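Local coordinates for RNA polymerase II subunit A C-terminal domain phosphatase SSU72 (Homo sapiens, PDB 4H3K), which dephosphorylates the C-terminal domain of RNA polymerase II and takes part in RNA processing, termination and pre-mRNA polyadenylation, at residues F77-L89 and I101-P115. The protein carries 1 engineered substitution. Residues are numbered along the deposited sequence; the frame is centred on the assembly and turned at random.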
loop_
_atom_site.group_PDB
_atom_site.type_symbol
_atom_site.label_atom_id
_atom_site.label_comp_id
_atom_site.label_asym_id
_atom_site.label_seq_id
_atom_site.Cartn_x
_atom_site.Cartn_y
_atom_site.Cartn_z
ATOM N N PHE B 77 5.888 10.022 24.540
ATOM C CA PHE B 77 5.571 10.723 23.290
ATOM C C PHE B 77 4.539 11.864 23.420
ATOM O O PHE B 77 4.481 12.744 22.549
ATOM C CB PHE B 77 5.115 9.730 22.229
ATOM C CG PHE B 77 6.218 9.240 21.373
ATOM C CD1 PHE B 77 6.927 8.096 21.728
ATOM C CD2 PHE B 77 6.555 9.910 20.185
ATOM C CE1 PHE B 77 7.956 7.615 20.925
ATOM C CE2 PHE B 77 7.585 9.431 19.364
ATOM C CZ PHE B 77 8.299 8.298 19.738
ATOM N N LYS B 78 3.742 11.850 24.495
ATOM C CA LYS B 78 2.768 12.903 24.762
ATOM C C LYS B 78 3.408 14.229 25.195
ATOM O O LYS B 78 2.737 15.239 25.238
ATOM C CB LYS B 78 1.717 12.436 25.797
ATOM C CG LYS B 78 0.715 11.425 25.233
ATOM C CD LYS B 78 0.271 10.427 26.278
ATOM C CE LYS B 78 0.082 9.051 25.639
ATOM N NZ LYS B 78 -1.358 8.644 25.485
ATOM N N THR B 79 4.703 14.222 25.503
ATOM C CA THR B 79 5.399 15.400 25.992
ATOM C C THR B 79 5.862 16.301 24.841
ATOM O O THR B 79 6.426 15.848 23.859
ATOM C CB THR B 79 6.620 14.992 26.822
ATOM O OG1 THR B 79 6.218 14.121 27.887
ATOM C CG2 THR B 79 7.316 16.196 27.385
ATOM N N THR B 80 5.611 17.587 25.002
ATOM C CA THR B 80 5.946 18.637 24.045
ATOM C C THR B 80 7.465 18.892 23.972
ATOM O O THR B 80 8.183 18.689 24.963
ATOM C CB THR B 80 5.111 19.895 24.475
ATOM O OG1 THR B 80 4.016 20.064 23.573
ATOM C CG2 THR B 80 5.893 21.142 24.542
ATOM N N TYR B 81 7.968 19.277 22.798
ATOM C CA TYR B 81 9.380 19.667 22.679
ATOM C C TYR B 81 9.722 20.796 23.658
ATOM O O TYR B 81 10.808 20.830 24.257
ATOM C CB TYR B 81 9.719 20.121 21.260
ATOM C CG TYR B 81 9.623 19.028 20.191
ATOM C CD1 TYR B 81 10.482 17.928 20.200
ATOM C CD2 TYR B 81 8.689 19.127 19.156
ATOM C CE1 TYR B 81 10.408 16.924 19.193
ATOM C CE2 TYR B 81 8.602 18.140 18.147
ATOM C CZ TYR B 81 9.462 17.049 18.177
ATOM O OH TYR B 81 9.372 16.110 17.182
ATOM N N ASP B 82 8.788 21.729 23.785
ATOM C CA ASP B 82 8.909 22.848 24.724
ATOM C C ASP B 82 8.995 22.368 26.178
ATOM O O ASP B 82 9.812 22.873 26.943
ATOM C CB ASP B 82 7.737 23.805 24.525
ATOM C CG ASP B 82 7.946 25.116 25.214
ATOM O OD1 ASP B 82 8.825 25.873 24.765
ATOM O OD2 ASP B 82 7.248 25.364 26.217
ATOM N N GLN B 83 8.182 21.387 26.559
ATOM C CA GLN B 83 8.286 20.814 27.911
ATOM C C GLN B 83 9.661 20.171 28.123
ATOM O O GLN B 83 10.274 20.366 29.164
ATOM C CB GLN B 83 7.137 19.841 28.222
ATOM C CG GLN B 83 5.790 20.537 28.311
ATOM C CD GLN B 83 4.609 19.584 28.337
ATOM O OE1 GLN B 83 4.495 18.686 27.513
ATOM N NE2 GLN B 83 3.708 19.790 29.294
ATOM N N MET B 84 10.170 19.467 27.110
ATOM C CA MET B 84 11.504 18.855 27.185
ATOM C C MET B 84 12.592 19.906 27.317
ATOM O O MET B 84 13.550 19.740 28.086
ATOM C CB MET B 84 11.793 17.970 25.964
ATOM C CG MET B 84 10.984 16.711 25.920
ATOM S SD MET B 84 11.161 15.906 24.314
ATOM C CE MET B 84 9.565 15.102 24.225
ATOM N N TYR B 85 12.431 20.982 26.555
ATOM C CA TYR B 85 13.344 22.115 26.587
ATOM C C TYR B 85 13.437 22.662 28.013
ATOM O O TYR B 85 14.532 22.769 28.568
ATOM C CB TYR B 85 12.868 23.202 25.626
ATOM C CG TYR B 85 13.824 24.360 25.472
ATOM C CD1 TYR B 85 13.823 25.417 26.381
ATOM C CD2 TYR B 85 14.726 24.403 24.404
ATOM C CE1 TYR B 85 14.701 26.484 26.239
ATOM C CE2 TYR B 85 15.613 25.458 24.260
ATOM C CZ TYR B 85 15.591 26.497 25.181
ATOM O OH TYR B 85 16.465 27.544 25.028
ATOM N N ASN B 86 12.285 22.963 28.604
ATOM C CA ASN B 86 12.241 23.561 29.951
ATOM C C ASN B 86 12.728 22.607 31.026
ATOM O O ASN B 86 13.436 23.012 31.932
ATOM C CB ASN B 86 10.844 24.065 30.279
ATOM C CG ASN B 86 10.401 25.169 29.348
ATOM O OD1 ASN B 86 11.181 26.045 28.996
ATOM N ND2 ASN B 86 9.147 25.130 28.941
ATOM N N ASP B 87 12.350 21.343 30.912
ATOM C CA ASP B 87 12.882 20.299 31.781
ATOM C C ASP B 87 14.416 20.248 31.717
ATOM O O ASP B 87 15.082 20.235 32.755
ATOM C CB ASP B 87 12.274 18.940 31.431
ATOM C CG ASP B 87 12.784 17.818 32.325
ATOM O OD1 ASP B 87 12.499 17.844 33.540
ATOM O OD2 ASP B 87 13.465 16.902 31.819
ATOM N N LEU B 88 14.976 20.233 30.511
ATOM C CA LEU B 88 16.433 20.189 30.356
ATOM C C LEU B 88 17.134 21.511 30.751
ATOM O O LEU B 88 18.288 21.502 31.194
ATOM C CB LEU B 88 16.821 19.743 28.944
ATOM C CG LEU B 88 17.180 18.263 28.695
ATOM C CD1 LEU B 88 16.700 17.280 29.767
ATOM C CD2 LEU B 88 16.726 17.799 27.319
ATOM N N LEU B 89 16.427 22.630 30.599
ATOM C CA LEU B 89 16.972 23.939 30.952
ATOM C C LEU B 89 17.143 24.028 32.469
ATOM O O LEU B 89 18.122 24.595 32.936
ATOM C CB LEU B 89 16.088 25.081 30.409
ATOM C CG LEU B 89 16.510 26.557 30.545
ATOM C CD1 LEU B 89 17.720 26.920 29.677
ATOM C CD2 LEU B 89 15.332 27.479 30.227
ATOM N N ILE B 101 21.479 19.948 22.407
ATOM C CA ILE B 101 20.134 19.431 22.631
ATOM C C ILE B 101 19.078 20.530 22.796
ATOM O O ILE B 101 17.957 20.397 22.300
ATOM C CB ILE B 101 20.083 18.395 23.774
ATOM C CG1 ILE B 101 20.883 17.162 23.377
ATOM C CG2 ILE B 101 18.654 18.009 24.099
ATOM C CD1 ILE B 101 20.990 16.147 24.452
ATOM N N LEU B 102 19.424 21.628 23.459
ATOM C CA LEU B 102 18.458 22.741 23.569
ATOM C C LEU B 102 18.169 23.357 22.203
ATOM O O LEU B 102 17.016 23.651 21.868
ATOM C CB LEU B 102 18.899 23.815 24.599
ATOM C CG LEU B 102 18.909 23.379 26.078
ATOM C CD1 LEU B 102 19.356 24.544 26.978
ATOM C CD2 LEU B 102 17.571 22.782 26.595
ATOM N N HIS B 103 19.219 23.539 21.420
ATOM C CA HIS B 103 19.091 24.040 20.048
ATOM C C HIS B 103 18.237 23.090 19.188
ATOM O O HIS B 103 17.357 23.546 18.462
ATOM C CB HIS B 103 20.476 24.280 19.423
ATOM C CG HIS B 103 20.430 24.889 18.049
ATOM N ND1 HIS B 103 20.040 24.181 16.931
ATOM C CD2 HIS B 103 20.731 26.138 17.610
ATOM C CE1 HIS B 103 20.091 24.965 15.869
ATOM N NE2 HIS B 103 20.509 26.156 16.252
ATOM N N MET B 104 18.492 21.778 19.286
ATOM C CA MET B 104 17.701 20.760 18.562
ATOM C C MET B 104 16.226 20.839 18.947
ATOM O O MET B 104 15.355 20.859 18.079
ATOM C CB MET B 104 18.228 19.362 18.860
ATOM C CG MET B 104 17.576 18.244 18.023
ATOM S SD MET B 104 18.152 16.662 18.650
ATOM C CE MET B 104 17.183 16.461 20.152
ATOM N N LEU B 105 15.956 20.900 20.254
ATOM C CA LEU B 105 14.583 21.005 20.749
ATOM C C LEU B 105 13.857 22.255 20.260
ATOM O O LEU B 105 12.692 22.196 19.875
ATOM C CB LEU B 105 14.528 20.889 22.282
ATOM C CG LEU B 105 14.740 19.477 22.848
ATOM C CD1 LEU B 105 14.947 19.491 24.380
ATOM C CD2 LEU B 105 13.611 18.500 22.466
ATOM N N ASP B 106 14.570 23.382 20.275
ATOM C CA ASP B 106 14.077 24.647 19.736
ATOM C C ASP B 106 13.785 24.549 18.246
ATOM O O ASP B 106 12.734 24.998 17.789
ATOM C CB ASP B 106 15.104 25.750 19.987
ATOM C CG ASP B 106 14.621 27.100 19.528
ATOM O OD1 ASP B 106 13.639 27.601 20.107
ATOM O OD2 ASP B 106 15.217 27.655 18.584
ATOM N N ARG B 107 14.707 23.968 17.487
ATOM C CA ARG B 107 14.461 23.694 16.049
ATOM C C ARG B 107 13.164 22.865 15.876
ATOM O O ARG B 107 12.309 23.167 15.013
ATOM C CB ARG B 107 15.675 22.963 15.440
ATOM C CG ARG B 107 15.692 22.759 13.929
ATOM C CD ARG B 107 14.796 21.583 13.444
ATOM N NE ARG B 107 15.041 20.312 14.132
ATOM C CZ ARG B 107 16.143 19.578 14.014
ATOM N NH1 ARG B 107 17.130 19.962 13.202
ATOM N NH2 ARG B 107 16.246 18.444 14.691
ATOM N N ASN B 108 13.021 21.835 16.718
ATOM C CA ASN B 108 11.907 20.902 16.623
ATOM C C ASN B 108 10.587 21.611 16.866
ATOM O O ASN B 108 9.623 21.424 16.121
ATOM C CB ASN B 108 12.086 19.710 17.601
ATOM C CG ASN B 108 13.203 18.741 17.165
ATOM O OD1 ASN B 108 13.742 18.865 16.076
ATOM N ND2 ASN B 108 13.561 17.791 18.039
ATOM N N LYS B 109 10.570 22.443 17.903
ATOM C CA LYS B 109 9.384 23.204 18.267
ATOM C C LYS B 109 8.872 24.061 17.110
ATOM O O LYS B 109 7.665 24.196 16.913
ATOM C CB LYS B 109 9.653 24.099 19.487
ATOM C CG LYS B 109 8.372 24.387 20.271
ATOM C CD LYS B 109 8.392 25.741 20.958
ATOM C CE LYS B 109 6.961 26.189 21.254
ATOM N NZ LYS B 109 6.874 27.678 21.353
ATOM N N ARG B 110 9.801 24.628 16.354
ATOM C CA ARG B 110 9.475 25.461 15.202
ATOM C C ARG B 110 8.894 24.666 14.055
ATOM O O ARG B 110 8.382 25.252 13.112
ATOM C CB ARG B 110 10.721 26.203 14.733
ATOM C CG ARG B 110 11.067 27.344 15.675
ATOM C CD ARG B 110 12.470 27.887 15.475
ATOM N NE ARG B 110 12.957 28.534 16.705
ATOM C CZ ARG B 110 12.503 29.694 17.192
ATOM N NH1 ARG B 110 11.537 30.363 16.573
ATOM N NH2 ARG B 110 13.014 30.193 18.311
ATOM N N ILE B 111 8.966 23.332 14.127
ATOM C CA ILE B 111 8.351 22.505 13.089
ATOM C C ILE B 111 6.946 22.035 13.491
ATOM O O ILE B 111 6.001 22.082 12.691
ATOM C CB ILE B 111 9.241 21.295 12.717
ATOM C CG1 ILE B 111 10.505 21.776 11.983
ATOM C CG2 ILE B 111 8.422 20.281 11.876
ATOM C CD1 ILE B 111 11.616 20.706 11.857
ATOM N N LYS B 112 6.824 21.561 14.730
ATOM C CA LYS B 112 5.585 20.986 15.211
ATOM C C LYS B 112 5.669 20.873 16.726
ATOM O O LYS B 112 6.758 20.911 17.283
ATOM C CB LYS B 112 5.339 19.610 14.556
ATOM C CG LYS B 112 6.335 18.541 14.967
ATOM C CD LYS B 112 6.150 17.284 14.105
ATOM C CE LYS B 112 6.925 16.113 14.670
ATOM N NZ LYS B 112 6.701 14.845 13.855
ATOM N N PRO B 113 4.523 20.743 17.403
ATOM C CA PRO B 113 4.610 20.889 18.865
ATOM C C PRO B 113 5.156 19.677 19.640
ATOM O O PRO B 113 5.743 19.855 20.715
ATOM C CB PRO B 113 3.173 21.209 19.274
ATOM C CG PRO B 113 2.332 20.628 18.211
ATOM C CD PRO B 113 3.126 20.691 16.931
ATOM N N ARG B 114 4.989 18.462 19.116
ATOM C CA ARG B 114 5.486 17.269 19.804
ATOM C C ARG B 114 5.912 16.143 18.867
ATOM O O ARG B 114 5.472 16.088 17.713
ATOM C CB ARG B 114 4.463 16.743 20.833
ATOM C CG ARG B 114 3.153 16.308 20.232
ATOM C CD ARG B 114 2.271 15.555 21.224
ATOM N NE ARG B 114 1.273 14.793 20.475
ATOM C CZ ARG B 114 1.439 13.552 19.995
ATOM N NH1 ARG B 114 2.562 12.858 20.204
ATOM N NH2 ARG B 114 0.457 12.990 19.310
ATOM N N PRO B 115 6.804 15.257 19.352
ATOM C CA PRO B 115 7.167 14.091 18.544
ATOM C C PRO B 115 5.921 13.231 18.311
ATOM O O PRO B 115 5.015 13.244 19.138
ATOM C CB PRO B 115 8.192 13.370 19.416
ATOM C CG PRO B 115 7.870 13.776 20.815
ATOM C CD PRO B 115 7.475 15.243 20.666
#
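Pro-113 O is gripped twice from the start of helix 81-98: Tyr-81 N donates at 3.1 Å, fairly straight, and Thr-80 OG1 adds a weak bond. The segments form an antiparallel helical hairpin, helices 81-89 and 101-109 crossing at -159° with axes 9.0 Å apart, and the 110-115 loop returns past the start of helix 81-98. Tyr-81, its ring turned away from its own carbonyl carbon (chi1 -66°), enters the cleft between this loop and helix 101-109. Asn-108 CB lies over the centre of one ring face, 3.4 Å from the centroid, Pro-115 CD covers the opposite face toward the rim, and Lys-112 O meets the edge in plane, 3.2 Å from Tyr-81 CD2. The phenol OH hydrogen-bonds Asn-35 O and Asn-108 ND2 bonds Gln-36 O, tying the hairpin to the probable phosphate-binding P-loop. Replacing Tyr-81 by alanine would probably leave a gap between Asn-108 and Pro-115 and cost the bond to Asn-35 O. Leu-105 is a knob among Tyr-81, Met-84, Tyr-85 and Leu-88, while Leu-102 CD2 sits over a face of Tyr-85. Arg-114, extended from CG to NE, places NH1 3.0 Å from Phe-77 O, above the carbonyl plane, its N-H...O angle a bent 137°.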